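Side-chain contacts in ribonuclease J (Methanolobus psychrophilus R15, PDB 5HAB), which is an archaeal exoribonuclease of the beta-CASP metallo-beta-lactamase family that probably degrades RNA by hydrolysing its phosphodiester bonds: residues Val264-Phe267 and Ala272-Asn275; Met246-Val251 and Ile372-Val377; Leu159-Thr162 and Thr166-Phe169; Asn40-Arg45 and Val191-Asp196; Phe199-Thr204 and His416-Arg421. The protein carries 1 engineered substitution. All coordinates share one frame; numbering follows the deposited sequence.

Overall arrangement
Interactions 1 and 2 share the parallel sheet of the beta-CASP domain: strands 262-266 and 370-374 are neighbours there; interaction 1 sets helix 271-283 against the strand before it, and interaction 2 sets helix 241-253 against strand 370-374. Both are buried, and their segments reach the RNA. Interactions 3 and 4 belong to the metallo-beta-lactamase part: interaction 4, buried and largely apolar with one water, joins the sheet that holds interaction 3 to the second sheet, whereas interaction 3 is a hairpin at the surface and the only one with backbone hydrogen bonds between its segments. Interaction 5, mostly buried, pairs an aromatic-aliphatic contact with a salt bridge and, like interaction 2, touches the second subunit.

Interaction 1 (Val264-Phe267 and Ala272-Asn275); sequences VTTF and ARVN. With nucleotides of chain D.
The beta-alpha turn of the beta-CASP domain brings Thr266, on a central strand, against Arg273 and Val274 in the first turn of the helix that follows. Thr266 presents its two branches to different neighbours: OG1 lies 3.6 Å from Arg273 CG, and its methyl CG2 is 3.9 Å from Val274 CG2. A beta-branched residue suits this place because its methyl fills the apolar side while its hydroxyl bonds to Ser374 O on the next strand. Val274 CG2 also packs against the carbonyl oxygen of Phe267, at 3.9 Å. Arg273 begins with CG anti to N (chi1 179°), then bends twice, which carries the guanidinium off the helix to Glu241, with which it forms a salt bridge, and to His406; NE adds a weak hydrogen bond to Ser374 OG. Beyond the strand, the edge of the Phe267 ring meets the bound RNA in its own plane, CD1 standing 3.0 Å from O2' of A2 of chain D. The strand is flanked by 338-342 and 370-374, while helix 271-283 covers this side of the sheet and touches helix 241-253 through Arg273, which packs on Ala244 and Leu248.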
# COMPACT_ATOMS: atom_id res chain seq x y z
N VAL B 264 11.15 27.76 -2.42
CA VAL B 264 9.87 27.26 -1.91
C VAL B 264 8.84 27.21 -3.03
O VAL B 264 8.75 28.14 -3.84
CB VAL B 264 9.37 28.10 -0.73
CG1 VAL B 264 8.15 27.45 -0.09
CG2 VAL B 264 10.47 28.29 0.30
N THR B 265 8.05 26.14 -3.07
CA THR B 265 6.97 26.04 -4.04
C THR B 265 5.66 25.61 -3.37
O THR B 265 5.66 24.77 -2.47
CB THR B 265 7.31 25.07 -5.18
OG1 THR B 265 6.21 25.00 -6.11
CG2 THR B 265 7.60 23.67 -4.63
N THR B 266 4.56 26.20 -3.81
CA THR B 266 3.25 25.93 -3.22
C THR B 266 2.12 26.37 -4.15
O THR B 266 2.36 26.88 -5.25
CB THR B 266 3.09 26.65 -1.86
OG1 THR B 266 1.83 26.30 -1.27
CG2 THR B 266 3.16 28.15 -2.04
N PHE B 267 0.88 26.16 -3.71
CA PHE B 267 -0.30 26.58 -4.46
C PHE B 267 -0.33 28.10 -4.55
O PHE B 267 -0.34 28.78 -3.52
CB PHE B 267 -1.58 26.08 -3.80
CG PHE B 267 -1.59 24.61 -3.50
CD1 PHE B 267 -1.84 23.69 -4.50
CD2 PHE B 267 -1.34 24.14 -2.22
CE1 PHE B 267 -1.86 22.33 -4.24
CE2 PHE B 267 -1.35 22.78 -1.95
CZ PHE B 267 -1.61 21.88 -2.96
N ALA B 272 -2.81 32.14 2.46
CA ALA B 272 -2.33 32.05 3.85
C ALA B 272 -0.92 31.47 3.90
O ALA B 272 -0.05 31.95 4.63
CB ALA B 272 -3.28 31.22 4.68
N ARG B 273 -0.71 30.43 3.10
CA ARG B 273 0.57 29.76 3.03
C ARG B 273 1.66 30.68 2.48
O ARG B 273 2.73 30.82 3.09
CB ARG B 273 0.47 28.51 2.15
CG ARG B 273 1.78 27.77 2.00
CD ARG B 273 2.01 26.87 3.18
NE ARG B 273 1.31 25.60 3.03
CZ ARG B 273 0.15 25.33 3.63
NH1 ARG B 273 -0.40 26.23 4.42
NH2 ARG B 273 -0.44 24.16 3.45
N VAL B 274 1.38 31.30 1.34
CA VAL B 274 2.31 32.23 0.70
C VAL B 274 2.66 33.37 1.65
O VAL B 274 3.82 33.77 1.77
CB VAL B 274 1.73 32.78 -0.61
CG1 VAL B 274 2.62 33.88 -1.17
CG2 VAL B 274 1.56 31.66 -1.63
N ASN B 275 1.64 33.88 2.34
CA ASN B 275 1.80 34.92 3.35
C ASN B 275 2.83 34.49 4.39
O ASN B 275 3.83 35.19 4.62
CB ASN B 275 0.46 35.23 4.02
CG ASN B 275 0.50 36.50 4.85
OD1 ASN B 275 1.02 37.53 4.41
ND2 ASN B 275 -0.06 36.44 6.06
P A D 2 -8.41 20.99 -4.61
OP1 A D 2 -9.27 21.12 -3.40
OP2 A D 2 -9.00 21.23 -5.96
O5' A D 2 -7.16 21.95 -4.42
C5' A D 2 -6.80 22.90 -5.41
C4' A D 2 -5.38 22.72 -5.89
O4' A D 2 -5.04 21.31 -5.90
C3' A D 2 -5.10 23.19 -7.31
O3' A D 2 -4.85 24.59 -7.38
C2' A D 2 -3.91 22.33 -7.73
O2' A D 2 -2.70 22.87 -7.24
C1' A D 2 -4.20 21.02 -7.00
N9 A D 2 -4.86 20.02 -7.85
C8 A D 2 -6.10 19.45 -7.66
N7 A D 2 -6.43 18.56 -8.56
C5 A D 2 -5.32 18.52 -9.40
C6 A D 2 -5.05 17.77 -10.56
N6 A D 2 -5.90 16.89 -11.08
N1 A D 2 -3.86 17.97 -11.16
C2 A D 2 -3.01 18.87 -10.63
N3 A D 2 -3.15 19.63 -9.55
C4 A D 2 -4.34 19.40 -8.97

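Interaction 2 (Met246-Val251 and Ile372-Val377); sequences MMLKDV and IFSANV. With nucleotides of chain D.
Leu248 and Val251 meet Ile372 and Ser374 without any flat group between them; the planar side chains of the strand segment look elsewhere. Phe373 leaves the strand on the side away from the helix, and its ring packs on Arg387 and Leu390 of helix 381-396, whereas the amide of Asn376 faces the RNA, where OP3 of A1 of chain D lies over one face of the amide, 3.0 Å from ND2. The contact itself is a helix-on-sheet layer of the beta-CASP domain, in which helix 246-251 runs nearly antiparallel to strand 372-374, at 172°, with the short axes 10.7 Å apart. Alternation along the strand explains the division: Ile372 and Ser374 point to the helix. Ile372 CG1 sits beside its backbone N (chi1 -62°) with CG2 anti to N, which sends the two branches to Val251 and Leu248. CG1 slides past Val251 CG1 at 3.7 Å, the two side chains running in opposite directions, and the methyl CG2 meets Leu248 CD1 at 3.8 Å. Branched aliphatic residues fit at Ile372 and Leu248 because each offers separate carbons to separate neighbours. Tyr402 of the next strand flanks both Val251 and Ile372, and Ile277 and Phe280 of helix 271-283 lie against Leu248. Another side of helix 246-251 meets the second subunit: Asp250 forms a salt bridge with its Lys237, and Met246 and Met247 pack on its Ile243. Ser374, centre of an inverse gamma turn, has its hydroxyl bonded to Val405 O, and Leu248 CD2 rests 3.5 Å from that same OG.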
# COMPACT_ATOMS: atom_id res chain seq x y z
N MET B 246 3.68 26.41 11.45
CA MET B 246 4.75 26.00 12.37
C MET B 246 5.79 25.12 11.67
O MET B 246 6.99 25.36 11.77
CB MET B 246 4.16 25.25 13.57
CG MET B 246 3.21 26.06 14.47
SD MET B 246 4.02 27.08 15.71
CE MET B 246 4.40 28.56 14.79
N MET B 247 5.32 24.10 10.95
CA MET B 247 6.23 23.19 10.26
C MET B 247 7.07 23.90 9.20
O MET B 247 8.27 23.63 9.06
CB MET B 247 5.45 22.04 9.60
CG MET B 247 4.78 21.11 10.60
SD MET B 247 4.19 19.56 9.88
CE MET B 247 3.13 20.14 8.56
N LEU B 248 6.45 24.82 8.47
CA LEU B 248 7.15 25.56 7.43
C LEU B 248 8.19 26.49 8.07
O LEU B 248 9.32 26.62 7.58
CB LEU B 248 6.16 26.33 6.56
CG LEU B 248 6.63 26.82 5.19
CD1 LEU B 248 7.45 25.77 4.46
CD2 LEU B 248 5.42 27.20 4.37
N LYS B 249 7.81 27.12 9.18
CA LYS B 249 8.74 27.93 9.94
C LYS B 249 9.97 27.12 10.33
O LYS B 249 11.10 27.55 10.09
CB LYS B 249 8.06 28.48 11.20
CG LYS B 249 8.94 29.39 12.04
CD LYS B 249 8.17 29.99 13.20
CE LYS B 249 8.94 31.12 13.87
NZ LYS B 249 8.08 31.91 14.79
N ASP B 250 9.73 25.95 10.90
CA ASP B 250 10.81 25.08 11.37
C ASP B 250 11.72 24.65 10.21
O ASP B 250 12.94 24.61 10.36
CB ASP B 250 10.24 23.85 12.09
CG ASP B 250 11.24 23.18 13.01
OD1 ASP B 250 12.46 23.42 12.86
OD2 ASP B 250 10.81 22.41 13.90
N VAL B 251 11.12 24.33 9.07
CA VAL B 251 11.90 23.89 7.92
C VAL B 251 12.76 25.04 7.38
O VAL B 251 13.88 24.83 6.92
CB VAL B 251 10.99 23.32 6.81
CG1 VAL B 251 11.78 23.10 5.52
CG2 VAL B 251 10.35 22.02 7.27
N ILE B 372 11.69 23.19 -1.01
CA ILE B 372 10.60 22.92 -0.10
C ILE B 372 9.26 22.93 -0.82
O ILE B 372 8.77 23.98 -1.26
CB ILE B 372 10.59 23.95 1.05
CG1 ILE B 372 11.88 23.86 1.87
CG2 ILE B 372 9.37 23.74 1.94
CD1 ILE B 372 12.87 24.95 1.54
N PHE B 373 8.67 21.74 -0.94
CA PHE B 373 7.32 21.59 -1.47
C PHE B 373 6.31 21.75 -0.34
O PHE B 373 6.06 20.82 0.42
CB PHE B 373 7.15 20.22 -2.12
CG PHE B 373 7.97 20.03 -3.36
CD1 PHE B 373 9.34 19.81 -3.28
CD2 PHE B 373 7.38 20.05 -4.61
CE1 PHE B 373 10.10 19.63 -4.42
CE2 PHE B 373 8.13 19.87 -5.76
CZ PHE B 373 9.49 19.66 -5.66
N SER B 374 5.73 22.94 -0.23
CA SER B 374 4.68 23.17 0.75
C SER B 374 3.34 22.76 0.15
O SER B 374 2.46 23.60 -0.07
CB SER B 374 4.66 24.62 1.19
OG SER B 374 3.88 24.76 2.35
N ALA B 375 3.21 21.47 -0.13
CA ALA B 375 2.04 20.91 -0.81
C ALA B 375 2.13 19.39 -0.83
O ALA B 375 3.20 18.81 -0.63
CB ALA B 375 1.94 21.45 -2.23
N ASN B 376 0.99 18.74 -1.05
CA ASN B 376 0.95 17.30 -1.19
C ASN B 376 0.97 16.90 -2.66
O ASN B 376 0.73 17.73 -3.53
CB ASN B 376 -0.31 16.73 -0.53
CG ASN B 376 -1.59 17.19 -1.22
OD1 ASN B 376 -1.64 18.28 -1.81
ND2 ASN B 376 -2.63 16.36 -1.16
N VAL B 377 1.27 15.64 -2.93
CA VAL B 377 1.17 15.12 -4.29
C VAL B 377 -0.26 14.64 -4.50
O VAL B 377 -0.76 13.82 -3.72
CB VAL B 377 2.19 13.99 -4.54
CG1 VAL B 377 2.28 13.67 -6.03
CG2 VAL B 377 3.55 14.35 -3.97
OP3 A D 1 -4.03 18.42 0.58
P A D 1 -5.48 18.69 0.42
OP1 A D 1 -5.69 20.16 0.52
OP2 A D 1 -6.23 17.79 1.32
O5' A D 1 -5.87 18.23 -1.04
C5' A D 1 -5.13 18.63 -2.19
C4' A D 1 -5.93 18.44 -3.45
O4' A D 1 -6.01 17.02 -3.74
C3' A D 1 -7.37 18.95 -3.36
O3' A D 1 -7.79 19.51 -4.60
C2' A D 1 -8.17 17.68 -3.05
O2' A D 1 -9.51 17.71 -3.48
C1' A D 1 -7.36 16.61 -3.79
N9 A D 1 -7.45 15.30 -3.13
C8 A D 1 -7.42 15.07 -1.77
N7 A D 1 -7.53 13.81 -1.43
C5 A D 1 -7.65 13.15 -2.65
C6 A D 1 -7.80 11.79 -2.98
N6 A D 1 -7.86 10.81 -2.06
N1 A D 1 -7.89 11.47 -4.29
C2 A D 1 -7.84 12.45 -5.20
N3 A D 1 -7.70 13.76 -5.02
C4 A D 1 -7.61 14.05 -3.71

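Interaction 3 (Leu159-Thr162 and Thr166-Phe169)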
# COMPACT_ATOMS: atom_id res chain seq x y z
N LEU B 159 -28.63 37.99 0.40
CA LEU B 159 -29.09 38.59 -0.86
C LEU B 159 -30.42 38.00 -1.31
O LEU B 159 -30.56 36.79 -1.37
CB LEU B 159 -28.03 38.39 -1.94
CG LEU B 159 -28.35 38.91 -3.35
CD1 LEU B 159 -28.45 40.42 -3.36
CD2 LEU B 159 -27.30 38.42 -4.33
N GLU B 160 -31.39 38.85 -1.62
CA GLU B 160 -32.67 38.35 -2.13
C GLU B 160 -32.60 38.08 -3.62
O GLU B 160 -32.13 38.91 -4.39
CB GLU B 160 -33.81 39.32 -1.83
CG GLU B 160 -34.10 39.53 -0.35
CD GLU B 160 -35.36 40.35 -0.13
OE1 GLU B 160 -36.27 40.27 -0.98
OE2 GLU B 160 -35.44 41.06 0.90
N ILE B 161 -33.09 36.91 -4.03
CA ILE B 161 -33.08 36.53 -5.44
C ILE B 161 -34.53 36.47 -5.94
O ILE B 161 -34.82 36.76 -7.10
CB ILE B 161 -32.34 35.18 -5.66
CG1 ILE B 161 -30.83 35.39 -5.64
CG2 ILE B 161 -32.72 34.55 -6.99
CD1 ILE B 161 -30.24 35.56 -4.27
N THR B 162 -35.43 36.14 -5.03
CA THR B 162 -36.81 35.86 -5.37
C THR B 162 -37.65 36.14 -4.12
O THR B 162 -37.10 36.23 -3.03
CB THR B 162 -36.95 34.38 -5.86
OG1 THR B 162 -36.40 34.26 -7.18
CG2 THR B 162 -38.40 33.89 -5.89
N THR B 166 -33.75 33.35 -0.73
CA THR B 166 -32.63 34.24 -0.38
C THR B 166 -31.34 33.44 -0.23
O THR B 166 -31.37 32.28 0.15
CB THR B 166 -32.88 35.04 0.92
OG1 THR B 166 -32.88 34.15 2.04
CG2 THR B 166 -34.20 35.80 0.85
N ILE B 167 -30.21 34.08 -0.51
CA ILE B 167 -28.92 33.41 -0.39
C ILE B 167 -28.06 34.05 0.69
O ILE B 167 -27.76 35.24 0.64
CB ILE B 167 -28.19 33.43 -1.75
CG1 ILE B 167 -28.90 32.52 -2.75
CG2 ILE B 167 -26.73 33.04 -1.58
CD1 ILE B 167 -28.31 32.58 -4.14
N GLU B 168 -27.65 33.23 1.65
CA GLU B 168 -26.79 33.66 2.76
C GLU B 168 -25.40 33.04 2.64
O GLU B 168 -25.27 31.85 2.39
CB GLU B 168 -27.43 33.29 4.10
CG GLU B 168 -26.58 33.58 5.32
CD GLU B 168 -27.26 33.14 6.61
OE1 GLU B 168 -28.40 32.63 6.54
OE2 GLU B 168 -26.68 33.34 7.70
N PHE B 169 -24.36 33.86 2.81
CA PHE B 169 -22.99 33.34 2.89
C PHE B 169 -22.56 33.21 4.35
O PHE B 169 -22.82 34.11 5.16
CB PHE B 169 -22.02 34.25 2.14
CG PHE B 169 -22.00 34.05 0.65
CD1 PHE B 169 -22.87 33.16 0.04
CD2 PHE B 169 -21.09 34.73 -0.15
CE1 PHE B 169 -22.85 32.97 -1.34
CE2 PHE B 169 -21.06 34.54 -1.52
CZ PHE B 169 -21.94 33.66 -2.12
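Leu159 and Ile167 grip each other through both backbone groups, as an antiparallel hydrogen-bonded pair. Ile167 N gives an almost straight bond to Leu159 O, 2.9 Å long with 172° at the hydrogen, and lies in the carbonyl plane. The return bond, from Leu159 N to Ile167 O, has the same 2.9 Å length but is more bent, at 150°, with the donor tilted from the carbonyl plane. Next along, Glu160 and Thr166 form the non-hydrogen-bonded pair; their side chains lie side by side and point the same way, with Glu160 CG 3.9 Å from Thr166 CG2. The charged end of Glu160 suits its exposed position, while the aliphatic stem provides the packing.

On the face of Leu159 and Ile167, the main side-chain contact comes from Ile161. Its CG1 sits beside the backbone N, and a second torsion of 77° brings CD1 to Ile167 CD1 at 3.6 Å. Ile161 CD1 also packs on Ile167 CG1. The position of Ile161 follows from a classic beta bulge, in which Ile161 and Thr162 both face the single residue just before Thr166.

Farther out, Leu159 and Ile167 rest on Ile125, and Ile167 also on Val101; both lie in strands of the other sheet, so branched aliphatic residues are well placed here. Farther along the face of Glu160 and Thr166, the buried Glu168 is held by a salt bridge to Arg213 and a hydrogen bond to His185. Strand 179-186 continues the sheet beside 166-172, leaving 158-160 outermost: a bulged beta hairpin at the margin of the metallo-beta-lactamase sandwich.

Interaction 4 (Asn40-Arg45 and Val191-Asp196)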
# COMPACT_ATOMS: atom_id res chain seq x y z
N ASN B 40 -16.76 20.02 -10.13
CA ASN B 40 -17.92 20.19 -9.27
C ASN B 40 -19.00 21.11 -9.82
O ASN B 40 -18.72 22.24 -10.24
CB ASN B 40 -17.46 20.69 -7.90
CG ASN B 40 -16.52 19.72 -7.23
OD1 ASN B 40 -16.93 18.65 -6.79
ND2 ASN B 40 -15.25 20.08 -7.18
N MET B 41 -20.23 20.63 -9.80
CA MET B 41 -21.38 21.47 -10.09
C MET B 41 -22.64 20.86 -9.49
O MET B 41 -22.97 19.69 -9.72
CB MET B 41 -21.57 21.66 -11.60
CG MET B 41 -22.75 22.56 -11.95
SD MET B 41 -23.03 22.82 -13.71
CE MET B 41 -21.54 23.61 -14.24
N THR B 42 -23.34 21.67 -8.70
CA THR B 42 -24.59 21.25 -8.08
C THR B 42 -25.69 22.23 -8.48
O THR B 42 -25.41 23.38 -8.78
CB THR B 42 -24.45 21.17 -6.53
OG1 THR B 42 -23.43 20.22 -6.20
CG2 THR B 42 -25.76 20.77 -5.86
N ALA B 43 -26.93 21.77 -8.53
CA ALA B 43 -28.04 22.68 -8.81
C ALA B 43 -29.13 22.50 -7.76
O ALA B 43 -29.59 21.40 -7.51
CB ALA B 43 -28.60 22.45 -10.21
N ILE B 44 -29.50 23.60 -7.12
CA ILE B 44 -30.56 23.60 -6.11
C ILE B 44 -31.82 24.21 -6.71
O ILE B 44 -31.85 25.40 -7.01
CB ILE B 44 -30.14 24.36 -4.84
CG1 ILE B 44 -28.79 23.86 -4.30
CG2 ILE B 44 -31.23 24.28 -3.78
CD1 ILE B 44 -28.80 22.39 -3.94
N ARG B 45 -32.86 23.41 -6.85
CA ARG B 45 -34.12 23.88 -7.40
C ARG B 45 -35.09 24.17 -6.27
O ARG B 45 -35.33 23.32 -5.42
CB ARG B 45 -34.71 22.83 -8.36
CG ARG B 45 -36.06 23.22 -8.97
CD ARG B 45 -36.54 22.18 -9.98
NE ARG B 45 -36.67 20.85 -9.38
CZ ARG B 45 -37.65 20.49 -8.55
NH1 ARG B 45 -38.60 21.35 -8.22
NH2 ARG B 45 -37.68 19.26 -8.06
N VAL B 191 -31.50 25.20 2.60
CA VAL B 191 -30.64 24.19 2.01
C VAL B 191 -29.20 24.64 2.14
O VAL B 191 -28.83 25.69 1.63
CB VAL B 191 -31.00 23.93 0.54
CG1 VAL B 191 -30.00 22.96 -0.07
CG2 VAL B 191 -32.42 23.38 0.43
N VAL B 192 -28.38 23.86 2.84
CA VAL B 192 -27.01 24.27 3.11
C VAL B 192 -26.04 23.47 2.25
O VAL B 192 -26.17 22.26 2.09
CB VAL B 192 -26.67 24.14 4.60
CG1 VAL B 192 -25.23 24.54 4.86
CG2 VAL B 192 -27.61 25.00 5.43
N TYR B 193 -25.08 24.19 1.69
CA TYR B 193 -24.04 23.64 0.85
C TYR B 193 -22.70 23.97 1.51
O TYR B 193 -22.35 25.15 1.69
CB TYR B 193 -24.15 24.22 -0.56
CG TYR B 193 -23.09 23.83 -1.57
CD1 TYR B 193 -21.85 24.44 -1.58
CD2 TYR B 193 -23.36 22.88 -2.55
CE1 TYR B 193 -20.88 24.10 -2.53
CE2 TYR B 193 -22.41 22.54 -3.50
CZ TYR B 193 -21.17 23.16 -3.48
OH TYR B 193 -20.22 22.83 -4.42
N ALA B 194 -21.97 22.92 1.87
CA ALA B 194 -20.72 23.04 2.59
C ALA B 194 -19.67 22.13 1.98
O ALA B 194 -19.40 21.03 2.47
CB ALA B 194 -20.92 22.70 4.06
N CYS B 195 -19.06 22.60 0.90
CA CYS B 195 -18.10 21.81 0.14
C CYS B 195 -16.78 22.57 -0.01
O CYS B 195 -16.78 23.80 -0.11
CB CYS B 195 -18.68 21.45 -1.23
SG CYS B 195 -20.23 20.52 -1.15
N ASP B 196 -15.68 21.83 -0.04
CA ASP B 196 -14.33 22.40 0.00
C ASP B 196 -14.17 23.27 1.24
O ASP B 196 -13.94 24.48 1.14
CB ASP B 196 -14.03 23.21 -1.26
CG ASP B 196 -13.48 22.35 -2.37
OD1 ASP B 196 -13.52 21.11 -2.26
OD2 ASP B 196 -13.00 22.92 -3.37
O HOH W 1 -20.99 20.99 -6.63
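Thr42 holds OG1 beside its backbone N (chi1 -60°), and Tyr193 sends its ring out with CG anti to N (chi1 177°), two choices that bring the hydroxyl to the ring edge. OG1 lies near the ring plane, 3.7 Å from Tyr193 CE2, and Thr42 CB follows at 3.9 Å. One water, also near the ring plane at its edge, joins the two hydroxyls: it hydrogen-bonds to Thr42 OG1 at 2.6 Å and to Tyr193 OH at 3.0 Å. These buried polar atoms have further partners, Tyr34 for Thr42 and, weakly, Asp54 for Tyr193. Over one face of the ring stands Cys195 SG, 3.6 Å above the plane and offset toward the rim.

Two residues on from Thr42 and two back from Tyr193 the chemistry turns wholly apolar. Val191 CG1 lies 4.1 Å from both CD1 and CG2 of Ile44, so one methyl fills the angle between two branches. Ile226 and Ile53 enlarge this greasy layer, which suits beta-branched residues in strands. Farther on, Asp196 hydrogen-bonds to His104 and packs on an RNA phosphate. Two sheets packed face to face, with RNA bound at one edge of the sandwich, fit the metallo-beta-lactamase alpha-beta-beta-alpha fold.

Interaction 5 (Phe199-Thr204 and His416-Arg421); sequences FDRTPT and HWELLR
Apolar contact comes first: Phe199 reaches the helix 416-421 with the far end of its ring. CZ lies 3.8 Å from Leu419 CB and 4.0 Å from Leu419 CD1, while CE2 touches the backbone at Leu419 N, 4.0 Å away. The two side chains cross at about a right angle, so the leucine meets only the CZ and CE2 corner of the ring. Phe197 and Phe211 meet Phe199 edge-to-face, and this small aromatic cluster makes a bulky, rigid phenylalanine a fitting residue for a loop lacking regular structure.

The charged contact is a single salt bridge. Arg201 is extended from CG to NE and Glu418 is extended beyond CG, and these long arms bring Arg201 NH2 to Glu418 OE2 at 3.5 Å. The oxygen arrives at the guanidinium edge, near its plane, but the carboxylate is turned 89° from that plane; the pair is therefore not a flat, two-pronged one. The second subunit closes in here, with its Gly254 against Arg201 and its Thr255 against Glu418, and its Arg370 forms a long, weak ion pair with Glu418 OE1.

Within the loop, Thr202 N donates to Asp200 OD1 at 3.1 Å, an Asx turn, and Ser240 also bonds to that oxygen.

Apolar packing thus helps to place the ring, while the long, one-sided ion pair probably contributes mainly electrostatic attraction near the subunit boundary.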
# COMPACT_ATOMS: atom_id res chain seq x y z
N PHE B 199 -12.92 23.03 9.24
CA PHE B 199 -12.97 23.76 10.49
C PHE B 199 -11.54 24.11 10.88
O PHE B 199 -10.67 23.23 10.93
CB PHE B 199 -13.65 22.94 11.59
CG PHE B 199 -15.13 22.74 11.38
CD1 PHE B 199 -15.85 23.59 10.56
CD2 PHE B 199 -15.79 21.70 12.00
CE1 PHE B 199 -17.20 23.41 10.36
CE2 PHE B 199 -17.15 21.51 11.81
CZ PHE B 199 -17.86 22.37 10.99
N ASP B 200 -11.28 25.38 11.16
CA ASP B 200 -9.96 25.80 11.60
C ASP B 200 -10.12 26.86 12.68
O ASP B 200 -10.52 27.99 12.40
CB ASP B 200 -9.11 26.33 10.44
CG ASP B 200 -7.64 26.46 10.80
OD1 ASP B 200 -7.33 26.57 12.00
OD2 ASP B 200 -6.79 26.43 9.89
N ARG B 201 -9.79 26.49 13.91
CA ARG B 201 -10.03 27.33 15.07
C ARG B 201 -8.89 28.29 15.34
O ARG B 201 -9.02 29.20 16.16
CB ARG B 201 -10.26 26.42 16.27
CG ARG B 201 -11.49 25.56 16.04
CD ARG B 201 -11.66 24.46 17.08
NE ARG B 201 -12.90 23.69 16.89
CZ ARG B 201 -13.03 22.75 15.96
NH1 ARG B 201 -12.03 22.50 15.13
NH2 ARG B 201 -14.17 22.08 15.82
N THR B 202 -7.79 28.10 14.62
CA THR B 202 -6.66 29.02 14.68
C THR B 202 -6.13 29.31 13.28
O THR B 202 -5.00 28.95 12.95
CB THR B 202 -5.51 28.45 15.56
OG1 THR B 202 -5.03 27.22 15.01
CG2 THR B 202 -5.98 28.20 16.99
N PRO B 203 -6.95 29.95 12.43
CA PRO B 203 -6.51 30.26 11.07
C PRO B 203 -5.38 31.27 11.07
O PRO B 203 -5.23 32.01 12.04
CB PRO B 203 -7.77 30.84 10.40
CG PRO B 203 -8.89 30.60 11.36
CD PRO B 203 -8.28 30.52 12.71
N THR B 204 -4.60 31.32 10.00
CA THR B 204 -3.53 32.30 9.90
C THR B 204 -3.90 33.50 9.04
O THR B 204 -3.09 34.40 8.85
CB THR B 204 -2.24 31.67 9.34
OG1 THR B 204 -2.46 31.19 8.01
CG2 THR B 204 -1.78 30.51 10.23
N HIS B 416 -16.91 16.48 10.21
CA HIS B 416 -18.22 16.20 9.63
C HIS B 416 -19.22 15.80 10.70
O HIS B 416 -20.39 16.15 10.62
CB HIS B 416 -18.12 15.10 8.58
CG HIS B 416 -17.62 15.59 7.25
ND1 HIS B 416 -18.31 16.52 6.51
CD2 HIS B 416 -16.50 15.29 6.55
CE1 HIS B 416 -17.64 16.77 5.39
NE2 HIS B 416 -16.54 16.04 5.39
N TRP B 417 -18.75 15.06 11.70
CA TRP B 417 -19.57 14.66 12.83
C TRP B 417 -20.17 15.88 13.53
O TRP B 417 -21.39 15.98 13.73
CB TRP B 417 -18.73 13.83 13.81
CG TRP B 417 -19.44 13.36 15.02
CD1 TRP B 417 -19.41 13.92 16.26
CD2 TRP B 417 -20.27 12.20 15.13
NE1 TRP B 417 -20.18 13.20 17.13
CE2 TRP B 417 -20.72 12.13 16.46
CE3 TRP B 417 -20.68 11.21 14.23
CZ2 TRP B 417 -21.56 11.11 16.92
CZ3 TRP B 417 -21.51 10.20 14.68
CH2 TRP B 417 -21.94 10.16 16.01
N GLU B 418 -19.31 16.83 13.88
CA GLU B 418 -19.75 18.03 14.57
C GLU B 418 -20.61 18.93 13.68
O GLU B 418 -21.57 19.55 14.15
CB GLU B 418 -18.55 18.79 15.13
CG GLU B 418 -17.79 17.98 16.18
CD GLU B 418 -16.92 18.84 17.08
OE1 GLU B 418 -16.34 18.29 18.04
OE2 GLU B 418 -16.82 20.06 16.83
N LEU B 419 -20.27 19.02 12.40
CA LEU B 419 -21.09 19.77 11.45
C LEU B 419 -22.51 19.20 11.43
O LEU B 419 -23.50 19.94 11.46
CB LEU B 419 -20.49 19.74 10.04
CG LEU B 419 -21.32 20.43 8.95
CD1 LEU B 419 -21.47 21.91 9.24
CD2 LEU B 419 -20.71 20.21 7.58
N LEU B 420 -22.59 17.88 11.38
CA LEU B 420 -23.85 17.17 11.36
C LEU B 420 -24.63 17.45 12.64
O LEU B 420 -25.85 17.59 12.62
CB LEU B 420 -23.61 15.67 11.18
CG LEU B 420 -24.50 14.92 10.20
CD1 LEU B 420 -24.68 15.72 8.93
CD2 LEU B 420 -23.87 13.57 9.88
N ARG B 421 -23.92 17.55 13.77
CA ARG B 421 -24.59 17.79 15.04
C ARG B 421 -25.06 19.24 15.17
O ARG B 421 -26.03 19.53 15.88
CB ARG B 421 -23.68 17.45 16.21
CG ARG B 421 -23.47 15.96 16.44
CD ARG B 421 -22.88 15.67 17.83
NE ARG B 421 -23.25 16.67 18.82
CZ ARG B 421 -22.43 17.63 19.26
NH1 ARG B 421 -21.20 17.72 18.77
NH2 ARG B 421 -22.85 18.50 20.16